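Local coordinates for protein putative adhesin (Bacteroides fragilis NCTC 9343, PDB 3PET) that is of unknown function but, as a putative lipoprotein with an adhesin-like right-handed beta-helix, probably takes part in cell adhesion, at residues I189-A192 with S198-Y201; L132-M137 with V142-T147; V53-V58 with K73-F78; N63-S68 with I83-P88. All coordinates share one frame; numbering follows the deposited sequence.

Interaction 1: I189-A192 with S198-Y201; sequences IDAA and SIKY
One face of the Tyr201 ring is covered by the methyl CG2 of Ile189, which sits over the ring centre in a CH-pi contact, 4.2 Å from the centroid and 11° off the ring normal. The other methyl of Ile189 serves the base of the same side chain: CD1 lies 3.7 Å from Tyr201 CB, so one branched residue touches both the ring and the carbon that carries it. The torsions explain this division of labour. Tyr201 holds CG between its backbone N and carbonyl carbon (chi1 64°), which swings the ring to the side where Ile189 CG2 lies, while Ile189 extends CG1 away from its own N and sends CD1 across to CB. Strands 189-192 and 199-201 belong to different faces of a right-handed beta-helix and run nearly antiparallel across its interior, their axes 8.5 Å apart at closest. At that spacing they meet through side chains, and a small residue suits the middle: Ala191 CB is 4.1 Å from Ile199 CG2. Ile199 sends CD1 across toward Ala192, 3.5 Å from Ala192 O, an apolar methyl resting on the backbone. Cys183 of strand 181-185, the parallel neighbour of strand 199-202, touches both Ile189 and Tyr201, and the phenol OH makes a weak hydrogen bond to Lys208 NZ.

Interaction 2: L132-M137 with V142-T147; sequences LNVQSM and VKLEGT
Across the interior, Leu132, Val134 and Ser136 face Val142 and Leu144 from strands that run nearly antiparallel, at 163°, with their axes 9.8 Å apart at closest approach. That gap is bridged by side-chain carbons, mostly methyls. Val134 stands in the middle and uses its two branches separately: CG1 meets Val142 CG1 head-on at 3.9 Å, whereas CG2 slips past the side chain of Leu144 to touch its CD1 at 3.8 Å. Having CG1 opposite the backbone N in both valines (chi1 177° in Val134, 178° in Val142) sets these two methyls tip to tip. Leu144 CD1 is shared: Leu132 CD2 also meets it, at 4.0 Å, again end to end. Longer leucines thus close one end of the contact. Toward the other end the strands draw together, and there a small residue fits: Ser136 offers its CB to Val142 CG2 at 3.9 Å. Beta-branched and leucine side chains suit such inward positions, while the alternate residues Asn133, Gln135, Lys143 and Glu145 carry polar groups, Glu145 forming a salt bridge with Arg167. At Gly146 the chain turns a corner of the right-handed beta-helix, with backbone angles that glycine takes readily. Strand 131-136 is flanked by the parallel strands 111-116 and 147-155, and strand 142-145 by 122-128 and 161-168, so the contact lies between two faces of the stacked coils, with Ile124, Leu153 and Leu166 packed beside it.

Interaction 3: V53-V58 with K73-F78; sequences VALIQV and KKVRNF
A type I beta turn from Val53 to Ile56, closed by the backbone bond from Ile56 N to Val53 O (3.1 Å), presents Leu55 to the loop 73-78 at the N-terminal end of the beta-helix. Leu55 is the one residue of its segment that reaches across. Its CD1 packs against Val75 CG2 at 3.5 Å, tighter than methyls usually sit, and the two side chains pass alongside one another, pointing opposite ways. The other methyl, CD2, lies 4.5 Å from Lys73 CG: here the lysine lends its aliphatic portion, and the chain then carries NZ off from the leucine. Val75 divides its branches between two neighbours. While CG2 faces Leu55, CG1 rests over the centre of the Phe78 ring, 3.9 Å above its plane, so the loop folds a small apolar patch of its own. Ile52 of helix 50-53 adds to this patch by touching Val75 and Phe78. The loop also meets the second subunit: Lys73 O bonds to Lys212 NZ, Lys74 NZ to Leu210 O and Val75 O to Thr217 OG1, all three partners on that subunit. The whole is an irregular loop-to-turn contact at the N-terminal end of the right-handed beta-helix, beside the subunit interface.

Interaction 4: N63-S68 with I83-P88; sequences NTLFLS and ITITSP
The methyl CD1 of Leu67 fits into the notch between two isoleucines, touching Ile83 CG2 at 3.9 Å and Ile85 CD1 at 4.0 Å. It slides past Ile83 but meets Ile85 end to end. A matching step follows at the next inward-pointing position, where Leu65 CD2 pushes into the fork of Ile85, 3.9 Å from CG2 and 4.0 Å from CD1. Ile85 is therefore both hollow and bump: its fork receives Leu65, while its CD1 rests against both leucine tips. The leucines take different shapes to do this. Leu65 swings CG opposite its backbone N (chi1 173°), Leu67 sets it beside the N (chi1 -53°), and their methyls converge on the same isoleucine. Strands 64-68 and 83-87 run antiparallel at 170° on different faces of the beta-helix, with their axes 10.8 Å apart at closest, a span that suits long apolar side chains on both sides. Thr84 and Thr86 alternate with the isoleucines and point away from the leucines; Thr86 OG1 bonds to Thr35 O. Leu44 of strand 43-47 touches Leu67, Ile83 and Ile85, while Val58 of strand 56-61 packs on Leu65 and Leu67.

In the fold
Interactions 1, 2 and 4 are buried contacts of the interior, each pairing nearly antiparallel strands from different faces of the beta-helix, whereas interaction 3 is partly buried and joins a turn to a loop near the second subunit. Aliphatic packing dominates throughout, but interaction 1 adds an aromatic ring near the C-terminal end, and interaction 3 adds a lysine stem. Interactions 3 and 4 share the hairpin of strands 56-61 and 64-69: Gln57 N lies 2.7 Å from Ser68 O, a probable hydrogen bond. The others do not touch; the centres of interactions 1 and 3 are about 40 Å apart, on opposite sides of the chain's centre.

Interaction 1: I189-A192 with S198-Y201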
# COMPACT_ATOMS: atom_id res chain seq x y z
N ILE A 189 13.21 -17.89 -13.43
CA ILE A 189 12.32 -16.85 -12.94
C ILE A 189 10.91 -17.07 -13.47
O ILE A 189 10.69 -17.22 -14.67
CB ILE A 189 12.78 -15.37 -13.16
CG1 ILE A 189 11.77 -14.39 -12.46
CG2 ILE A 189 12.98 -15.03 -14.67
CD1 ILE A 189 12.25 -13.09 -12.11
N ASP A 190 9.96 -17.12 -12.54
CA ASP A 190 8.54 -17.15 -12.84
C ASP A 190 8.04 -15.79 -12.36
O ASP A 190 8.13 -15.49 -11.17
CB ASP A 190 7.85 -18.33 -12.14
CG ASP A 190 6.49 -18.69 -12.72
OD1 ASP A 190 5.69 -17.76 -12.97
OD2 ASP A 190 6.22 -19.90 -12.88
N ALA A 191 7.65 -14.90 -13.30
CA ALA A 191 7.25 -13.54 -12.94
C ALA A 191 5.87 -13.21 -13.48
O ALA A 191 5.59 -13.51 -14.66
CB ALA A 191 8.28 -12.52 -13.45
N ALA A 192 4.99 -12.63 -12.62
CA ALA A 192 3.63 -12.28 -13.04
C ALA A 192 3.25 -10.87 -12.59
O ALA A 192 3.14 -10.63 -11.40
CB ALA A 192 2.63 -13.29 -12.48
N SER A 198 5.92 -2.86 -11.85
CA SER A 198 6.77 -3.69 -12.69
C SER A 198 7.64 -4.66 -11.94
O SER A 198 7.94 -4.45 -10.77
CB SER A 198 7.67 -2.80 -13.53
OG SER A 198 6.87 -1.92 -14.31
N ILE A 199 8.10 -5.71 -12.64
CA ILE A 199 9.05 -6.69 -12.10
C ILE A 199 10.36 -6.55 -12.90
O ILE A 199 10.36 -6.67 -14.12
CB ILE A 199 8.51 -8.15 -12.08
CG1 ILE A 199 7.23 -8.24 -11.19
CG2 ILE A 199 9.61 -9.13 -11.62
CD1 ILE A 199 6.43 -9.52 -11.29
N LYS A 200 11.44 -6.23 -12.19
CA LYS A 200 12.77 -6.07 -12.78
C LYS A 200 13.67 -7.15 -12.22
O LYS A 200 13.74 -7.32 -11.02
CB LYS A 200 13.35 -4.67 -12.50
CG LYS A 200 12.72 -3.56 -13.35
CD LYS A 200 12.95 -2.17 -12.76
CE LYS A 200 12.06 -1.88 -11.55
NZ LYS A 200 12.27 -0.49 -11.04
N TYR A 201 14.33 -7.92 -13.09
CA TYR A 201 15.20 -8.97 -12.56
C TYR A 201 16.60 -8.90 -13.16
O TYR A 201 16.77 -8.74 -14.38
CB TYR A 201 14.59 -10.37 -12.80
CG TYR A 201 14.43 -10.75 -14.27
CD1 TYR A 201 13.29 -10.40 -14.98
CD2 TYR A 201 15.39 -11.52 -14.91
CE1 TYR A 201 13.15 -10.74 -16.33
CE2 TYR A 201 15.25 -11.89 -16.25
CZ TYR A 201 14.13 -11.50 -16.95
OH TYR A 201 14.02 -11.84 -18.28

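Interaction 2: L132-M137 with V142-T147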
# COMPACT_ATOMS: atom_id res chain seq x y z
N LEU A 132 13.15 -18.70 0.78
CA LEU A 132 12.64 -17.41 1.25
C LEU A 132 11.25 -17.22 0.68
O LEU A 132 11.04 -17.40 -0.52
CB LEU A 132 13.55 -16.24 0.85
CG LEU A 132 12.97 -14.82 1.09
CD1 LEU A 132 12.84 -14.49 2.59
CD2 LEU A 132 13.78 -13.79 0.36
N ASN A 133 10.32 -16.87 1.55
CA ASN A 133 8.94 -16.59 1.18
C ASN A 133 8.57 -15.22 1.72
O ASN A 133 8.63 -15.02 2.93
CB ASN A 133 7.97 -17.67 1.69
CG ASN A 133 6.57 -17.46 1.17
OD1 ASN A 133 6.33 -17.45 -0.02
ND2 ASN A 133 5.61 -17.21 2.05
N VAL A 134 8.22 -14.28 0.83
CA VAL A 134 7.83 -12.92 1.22
C VAL A 134 6.41 -12.68 0.73
O VAL A 134 6.13 -12.79 -0.47
CB VAL A 134 8.81 -11.83 0.70
CG1 VAL A 134 8.33 -10.42 1.05
CG2 VAL A 134 10.21 -12.04 1.23
N GLN A 135 5.53 -12.29 1.65
CA GLN A 135 4.16 -11.89 1.34
C GLN A 135 3.99 -10.49 1.90
O GLN A 135 3.83 -10.34 3.12
CB GLN A 135 3.13 -12.87 1.93
CG GLN A 135 3.20 -14.29 1.36
CD GLN A 135 2.31 -14.51 0.16
OE1 GLN A 135 1.44 -13.70 -0.16
NE2 GLN A 135 2.48 -15.63 -0.50
N SER A 136 4.13 -9.46 1.03
CA SER A 136 3.98 -8.07 1.51
C SER A 136 2.57 -7.64 1.26
O SER A 136 2.09 -7.72 0.13
CB SER A 136 5.01 -7.13 0.90
OG SER A 136 4.89 -7.05 -0.52
N MSE A 137 1.86 -7.31 2.34
CA MSE A 137 0.43 -7.03 2.28
C MSE A 137 0.02 -5.71 2.92
O MSE A 137 -1.15 -5.41 2.93
CB MSE A 137 -0.32 -8.17 2.97
CG MSE A 137 -0.23 -9.50 2.24
SE MSE A 137 -0.91 -10.91 3.38
CE MSE A 137 0.69 -11.24 4.35
N VAL A 142 9.86 -3.87 1.35
CA VAL A 142 10.58 -5.02 1.89
C VAL A 142 11.93 -5.05 1.17
O VAL A 142 11.97 -5.27 -0.04
CB VAL A 142 9.81 -6.36 1.80
CG1 VAL A 142 10.65 -7.53 2.33
CG2 VAL A 142 8.49 -6.27 2.55
N LYS A 143 13.01 -4.70 1.88
CA LYS A 143 14.37 -4.68 1.35
C LYS A 143 15.12 -5.92 1.83
O LYS A 143 15.13 -6.22 3.02
CB LYS A 143 15.10 -3.39 1.73
CG LYS A 143 16.45 -3.21 1.02
CD LYS A 143 17.05 -1.85 1.30
CE LYS A 143 18.41 -1.69 0.67
NZ LYS A 143 19.12 -0.48 1.18
N LEU A 144 15.72 -6.66 0.87
CA LEU A 144 16.42 -7.92 1.12
C LEU A 144 17.76 -7.97 0.42
O LEU A 144 17.86 -7.67 -0.77
CB LEU A 144 15.54 -9.08 0.61
CG LEU A 144 14.10 -9.16 1.15
CD1 LEU A 144 13.21 -9.88 0.19
CD2 LEU A 144 14.05 -9.80 2.53
N GLU A 145 18.79 -8.39 1.15
CA GLU A 145 20.14 -8.56 0.63
C GLU A 145 20.70 -9.88 1.16
O GLU A 145 20.49 -10.23 2.32
CB GLU A 145 21.04 -7.37 0.98
CG GLU A 145 22.45 -7.43 0.37
CD GLU A 145 23.45 -8.26 1.16
OE1 GLU A 145 23.31 -8.31 2.40
OE2 GLU A 145 24.36 -8.88 0.56
N GLY A 146 21.41 -10.60 0.30
CA GLY A 146 22.03 -11.87 0.65
C GLY A 146 21.84 -12.92 -0.41
O GLY A 146 21.90 -12.62 -1.60
N THR A 147 21.63 -14.16 0.00
CA THR A 147 21.47 -15.27 -0.95
C THR A 147 20.31 -16.17 -0.53
O THR A 147 20.00 -16.31 0.65
CB THR A 147 22.78 -16.12 -1.11
OG1 THR A 147 23.05 -16.84 0.10
CG2 THR A 147 24.00 -15.30 -1.54

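Interaction 3: V53-V58 with K73-F78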
# COMPACT_ATOMS: atom_id res chain seq x y z
N VAL A 53 6.16 1.51 27.50
CA VAL A 53 6.73 0.15 27.51
C VAL A 53 5.74 -0.79 28.20
O VAL A 53 5.52 -1.91 27.72
CB VAL A 53 8.12 0.14 28.21
CG1 VAL A 53 8.60 -1.28 28.49
CG2 VAL A 53 9.15 0.91 27.39
N ALA A 54 5.10 -0.31 29.28
CA ALA A 54 4.13 -1.07 30.09
C ALA A 54 2.89 -1.49 29.28
O ALA A 54 2.21 -2.42 29.71
CB ALA A 54 3.71 -0.25 31.31
N LEU A 55 2.62 -0.84 28.12
CA LEU A 55 1.46 -1.15 27.27
C LEU A 55 1.68 -2.41 26.40
O LEU A 55 0.73 -2.91 25.80
CB LEU A 55 1.10 0.03 26.36
CG LEU A 55 0.73 1.37 27.01
CD1 LEU A 55 0.44 2.39 25.95
CD2 LEU A 55 -0.48 1.24 27.94
N ILE A 56 2.91 -2.90 26.32
CA ILE A 56 3.21 -4.05 25.46
C ILE A 56 3.05 -5.37 26.22
O ILE A 56 3.69 -5.59 27.24
CB ILE A 56 4.61 -3.92 24.81
CG1 ILE A 56 4.69 -2.59 23.98
CG2 ILE A 56 4.92 -5.19 23.94
CD1 ILE A 56 6.00 -2.28 23.34
N GLN A 57 2.21 -6.26 25.70
CA GLN A 57 2.04 -7.58 26.32
C GLN A 57 2.95 -8.54 25.56
O GLN A 57 3.06 -8.49 24.33
CB GLN A 57 0.57 -8.04 26.30
CG GLN A 57 -0.38 -7.12 27.06
CD GLN A 57 -1.10 -6.16 26.15
OE1 GLN A 57 -1.46 -6.49 25.01
NE2 GLN A 57 -1.30 -4.94 26.62
N VAL A 58 3.62 -9.39 26.31
CA VAL A 58 4.65 -10.30 25.79
C VAL A 58 4.31 -11.74 26.16
O VAL A 58 3.99 -12.00 27.31
CB VAL A 58 6.02 -9.87 26.40
CG1 VAL A 58 7.13 -10.88 26.08
CG2 VAL A 58 6.42 -8.45 25.94
N LYS A 73 -6.20 1.67 23.89
CA LYS A 73 -5.48 2.68 24.67
C LYS A 73 -4.95 3.83 23.82
O LYS A 73 -4.16 3.63 22.90
CB LYS A 73 -4.34 2.08 25.51
CG LYS A 73 -4.82 1.38 26.78
CD LYS A 73 -5.03 2.31 27.96
CE LYS A 73 -6.08 1.79 28.91
NZ LYS A 73 -7.43 2.34 28.59
N LYS A 74 -5.41 5.06 24.14
CA LYS A 74 -4.96 6.25 23.42
C LYS A 74 -3.64 6.70 24.01
O LYS A 74 -3.48 6.77 25.23
CB LYS A 74 -5.99 7.39 23.44
CG LYS A 74 -7.21 7.18 22.56
CD LYS A 74 -8.21 8.29 22.80
CE LYS A 74 -9.64 7.87 22.57
NZ LYS A 74 -10.58 9.00 22.82
N VAL A 75 -2.68 6.97 23.13
CA VAL A 75 -1.34 7.43 23.49
C VAL A 75 -1.08 8.72 22.70
O VAL A 75 -1.31 8.75 21.49
CB VAL A 75 -0.27 6.34 23.21
CG1 VAL A 75 1.13 6.84 23.51
CG2 VAL A 75 -0.55 5.07 23.99
N ARG A 76 -0.63 9.79 23.40
CA ARG A 76 -0.32 11.08 22.77
C ARG A 76 0.75 10.87 21.64
O ARG A 76 0.50 11.29 20.51
CB ARG A 76 0.11 12.10 23.83
N ASN A 77 1.82 10.06 21.90
CA ASN A 77 2.84 9.70 20.90
C ASN A 77 3.66 8.46 21.33
O ASN A 77 3.80 8.22 22.53
CB ASN A 77 3.80 10.87 20.62
CG ASN A 77 4.75 11.17 21.77
OD1 ASN A 77 5.71 10.43 22.02
ND2 ASN A 77 4.47 12.23 22.51
N PHE A 78 4.26 7.74 20.36
CA PHE A 78 5.07 6.54 20.61
C PHE A 78 6.56 6.79 20.29
O PHE A 78 7.26 5.87 19.83
CB PHE A 78 4.54 5.34 19.80
CG PHE A 78 3.15 4.87 20.15
CD1 PHE A 78 2.94 3.90 21.12
CD2 PHE A 78 2.04 5.36 19.46
CE1 PHE A 78 1.65 3.44 21.41
CE2 PHE A 78 0.75 4.89 19.75
CZ PHE A 78 0.56 3.93 20.71

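Interaction 4: N63-S68 with I83-P88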
# COMPACT_ATOMS: atom_id res chain seq x y z
N ASN A 63 6.53 -21.87 19.99
CA ASN A 63 7.82 -21.39 19.48
C ASN A 63 7.73 -19.99 18.82
O ASN A 63 8.61 -19.61 18.05
CB ASN A 63 8.44 -22.43 18.52
CG ASN A 63 8.81 -23.73 19.23
OD1 ASN A 63 9.18 -23.75 20.40
ND2 ASN A 63 8.70 -24.85 18.56
N THR A 64 6.71 -19.21 19.19
CA THR A 64 6.50 -17.87 18.62
C THR A 64 6.48 -16.83 19.71
O THR A 64 5.77 -16.97 20.70
CB THR A 64 5.18 -17.82 17.82
OG1 THR A 64 5.12 -18.92 16.92
CG2 THR A 64 4.98 -16.51 17.07
N LEU A 65 7.23 -15.75 19.49
CA LEU A 65 7.20 -14.59 20.36
C LEU A 65 6.05 -13.71 19.89
O LEU A 65 6.08 -13.22 18.74
CB LEU A 65 8.54 -13.83 20.31
CG LEU A 65 8.58 -12.49 21.05
CD1 LEU A 65 8.44 -12.69 22.58
CD2 LEU A 65 9.86 -11.74 20.74
N PHE A 66 5.04 -13.50 20.76
CA PHE A 66 3.90 -12.64 20.46
C PHE A 66 4.04 -11.33 21.21
O PHE A 66 4.16 -11.34 22.42
CB PHE A 66 2.57 -13.32 20.83
CG PHE A 66 2.18 -14.48 19.95
CD1 PHE A 66 1.45 -14.28 18.78
CD2 PHE A 66 2.50 -15.78 20.31
CE1 PHE A 66 1.08 -15.37 17.97
CE2 PHE A 66 2.09 -16.86 19.52
CZ PHE A 66 1.41 -16.65 18.36
N LEU A 67 4.00 -10.22 20.49
CA LEU A 67 4.05 -8.88 21.06
C LEU A 67 2.73 -8.20 20.70
O LEU A 67 2.39 -8.12 19.54
CB LEU A 67 5.26 -8.09 20.53
CG LEU A 67 6.64 -8.74 20.66
CD1 LEU A 67 7.69 -7.91 19.93
CD2 LEU A 67 7.05 -8.93 22.14
N SER A 68 1.96 -7.78 21.70
CA SER A 68 0.67 -7.16 21.45
C SER A 68 0.47 -5.93 22.32
O SER A 68 1.29 -5.65 23.20
CB SER A 68 -0.45 -8.16 21.68
OG SER A 68 -0.40 -8.64 23.01
N ILE A 83 12.28 -1.90 20.09
CA ILE A 83 12.15 -3.30 20.47
C ILE A 83 13.37 -4.05 19.94
O ILE A 83 13.59 -4.07 18.74
CB ILE A 83 10.79 -3.89 19.96
CG1 ILE A 83 9.59 -3.11 20.56
CG2 ILE A 83 10.70 -5.40 20.26
CD1 ILE A 83 8.24 -3.22 19.75
N THR A 84 14.16 -4.65 20.83
CA THR A 84 15.38 -5.37 20.48
C THR A 84 15.13 -6.84 20.77
O THR A 84 14.81 -7.22 21.91
CB THR A 84 16.57 -4.75 21.23
OG1 THR A 84 16.75 -3.44 20.69
CG2 THR A 84 17.86 -5.54 21.04
N ILE A 85 15.23 -7.67 19.72
CA ILE A 85 14.96 -9.10 19.82
C ILE A 85 16.20 -9.92 19.40
O ILE A 85 16.87 -9.58 18.42
CB ILE A 85 13.72 -9.47 18.94
CG1 ILE A 85 12.51 -8.54 19.19
CG2 ILE A 85 13.33 -10.96 19.12
CD1 ILE A 85 11.19 -8.88 18.35
N THR A 86 16.50 -10.98 20.14
CA THR A 86 17.59 -11.87 19.76
C THR A 86 17.23 -13.29 20.11
O THR A 86 16.63 -13.57 21.14
CB THR A 86 19.00 -11.44 20.29
OG1 THR A 86 19.98 -12.37 19.80
CG2 THR A 86 19.09 -11.34 21.77
N SER A 87 17.61 -14.20 19.20
CA SER A 87 17.42 -15.63 19.35
C SER A 87 18.46 -16.39 18.51
O SER A 87 18.98 -15.80 17.56
CB SER A 87 16.00 -16.03 18.95
OG SER A 87 15.82 -15.91 17.55
N PRO A 88 18.78 -17.67 18.81
CA PRO A 88 19.75 -18.41 17.98
C PRO A 88 19.25 -18.66 16.54
O PRO A 88 20.07 -18.73 15.62
CB PRO A 88 19.93 -19.73 18.74
CG PRO A 88 19.56 -19.39 20.17
CD PRO A 88 18.36 -18.50 19.96